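Local coordinates for fibronectin type III domain-containing protein (Simiduia agarivorans, PDB 6P2K), which probably hydrolyses the glucan backbone of xyloglucan and related polysaccharides through this beta-propeller module of glycoside hydrolase family 74, at residues 539-542 and 543-547. Sequence-based numbering, arbitrary orientation.
With ZN (zinc ion), chain O.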
loop_
_atom_site.group_PDB
_atom_site.type_symbol
_atom_site.label_atom_id
_atom_site.label_comp_id
_atom_site.label_asym_id
_atom_site.label_seq_id
_atom_site.Cartn_x
_atom_site.Cartn_y
_atom_site.Cartn_z
ATOM N N ILE B 539 23.663 4.703 -11.495
ATOM C CA ILE B 539 22.990 3.522 -10.973
ATOM C C ILE B 539 21.535 3.811 -10.619
ATOM O O ILE B 539 20.705 2.894 -10.629
ATOM C CB ILE B 539 23.760 2.957 -9.767
ATOM C CG1 ILE B 539 23.164 1.612 -9.345
ATOM C CG2 ILE B 539 23.759 3.954 -8.610
ATOM C CD1 ILE B 539 23.933 0.917 -8.268
ATOM N N GLY B 540 21.194 5.067 -10.323
ATOM C CA GLY B 540 19.792 5.405 -10.135
ATOM C C GLY B 540 18.974 5.184 -11.393
ATOM O O GLY B 540 17.870 4.636 -11.343
ATOM N N ARG B 541 19.510 5.603 -12.542
ATOM C CA ARG B 541 18.824 5.374 -13.811
ATOM C C ARG B 541 18.688 3.884 -14.102
ATOM O O ARG B 541 17.642 3.428 -14.575
ATOM C CB ARG B 541 19.578 6.079 -14.937
ATOM C CG ARG B 541 18.900 6.020 -16.288
ATOM C CD ARG B 541 19.522 7.028 -17.238
ATOM N NE ARG B 541 18.778 7.139 -18.490
ATOM C CZ ARG B 541 19.276 6.833 -19.683
ATOM N NH1 ARG B 541 20.525 6.398 -19.793
ATOM N NH2 ARG B 541 18.526 6.965 -20.769
ATOM N N ALA B 542 19.739 3.108 -13.827
ATOM C CA ALA B 542 19.649 1.662 -14.006
ATOM C C ALA B 542 18.572 1.067 -13.110
ATOM O O ALA B 542 17.868 0.131 -13.507
ATOM C CB ALA B 542 21.003 1.013 -13.721
ATOM N N LEU B 543 18.422 1.605 -11.898
ATOM C CA LEU B 543 17.364 1.122 -11.023
ATOM C C LEU B 543 15.991 1.594 -11.493
ATOM O O LEU B 543 14.999 0.881 -11.298
ATOM C CB LEU B 543 17.642 1.549 -9.582
ATOM C CG LEU B 543 18.780 0.737 -8.949
ATOM C CD1 LEU B 543 19.371 1.418 -7.724
ATOM C CD2 LEU B 543 18.300 -0.665 -8.600
ATOM N N ASP B 544 15.910 2.775 -12.121
ATOM C CA ASP B 544 14.646 3.215 -12.711
ATOM C C ASP B 544 14.148 2.195 -13.727
ATOM O O ASP B 544 12.976 1.800 -13.707
ATOM C CB ASP B 544 14.796 4.610 -13.352
ATOM C CG ASP B 544 14.917 5.717 -12.318
ATOM O OD1 ASP B 544 14.690 5.449 -11.119
ATOM O OD2 ASP B 544 15.235 6.860 -12.707
ATOM N N TYR B 545 15.037 1.733 -14.609
ATOM C CA TYR B 545 14.653 0.722 -15.589
ATOM C C TYR B 545 14.308 -0.599 -14.916
ATOM O O TYR B 545 13.337 -1.261 -15.301
ATOM C CB TYR B 545 15.777 0.511 -16.605
ATOM C CG TYR B 545 15.764 1.495 -17.746
ATOM C CD1 TYR B 545 16.036 2.840 -17.529
ATOM C CD2 TYR B 545 15.486 1.081 -19.043
ATOM C CE1 TYR B 545 16.029 3.747 -18.569
ATOM C CE2 TYR B 545 15.476 1.984 -20.090
ATOM C CZ TYR B 545 15.749 3.315 -19.845
ATOM O OH TYR B 545 15.744 4.220 -20.879
ATOM N N HIS B 546 15.094 -1.003 -13.915
ATOM C CA HIS B 546 14.856 -2.294 -13.278
ATOM C C HIS B 546 13.484 -2.342 -12.620
ATOM O O HIS B 546 12.785 -3.359 -12.699
ATOM C CB HIS B 546 15.941 -2.600 -12.248
ATOM C CG HIS B 546 15.656 -3.829 -11.441
ATOM N ND1 HIS B 546 14.840 -3.817 -10.329
ATOM C CD2 HIS B 546 16.050 -5.114 -11.606
ATOM C CE1 HIS B 546 14.753 -5.040 -9.837
ATOM N NE2 HIS B 546 15.482 -5.844 -10.591
ATOM N N ASP B 547 13.081 -1.253 -11.960
ATOM C CA ASP B 547 11.796 -1.234 -11.273
ATOM C C ASP B 547 10.619 -1.300 -12.235
ATOM O O ASP B 547 9.499 -1.589 -11.800
ATOM C CB ASP B 547 11.689 0.014 -10.396
ATOM C CG ASP B 547 12.624 -0.036 -9.195
ATOM O OD1 ASP B 547 13.215 -1.107 -8.941
ATOM O OD2 ASP B 547 12.767 0.995 -8.502
HETATM ZN ZN ZN O . 14.588 7.374 -14.797
HETATM O O HOH W 1 15.157 9.273 -14.849
HETATM O O HOH W 2 15.305 6.254 -16.469
#
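Asp544 OD2, one turn on from Gly540 in the helix, is gripped from two sources: it binds the zinc ion at 2.2 Å, and Arg548 of the second subunit donates it a hydrogen bond. Two waters and Asp544 OD2 of that same subunit are the other ligands, making this a zinc bridge between two copies of the protein. The carboxylate comes from a side chain whose CG stands anti to its own carbonyl carbon (chi1 -72°), which folds it back beside the backbone of the preceding turn. There Asp544 OD1 lies 3.3 Å from Gly540 O, one acceptor facing another, while the same carbonyl takes Asp544 N at 2.8 Å. This is one of five successive i to i+4 bonds; the next, from Tyr545 N to Arg541 O, is 3.1 Å long and fairly straight at the hydrogen (161°).

On the flank carrying Arg541 and Tyr545, the extended arginine runs alongside the phenol, with NH2 3.9 Å from Tyr545 OH. The two planes stand 80° apart, and Tyr545 CE1 lies over one face of the guanidinium, so this is an edge-on meeting and not a flat stack. Trp457 of the second subunit meets the Tyr545 ring edge-to-face.

Leu543 and Ile539 point the same way, CD1 of Leu543 reaching Ile539 CG1 at 4.1 Å, while Leu543 CG sits 3.3 Å from Ile539 O. Cutting Leu543 back to an alanine is likely to leave a gap beside Ile539 and to cost the helix its leucine contact with Val494 and Leu496. The helix lies in the connection between strands 532-536 and 555-559, the third and fourth strands of a four-stranded propeller blade, and rests its apolar side against strand 493-496 of the neighbouring sheet.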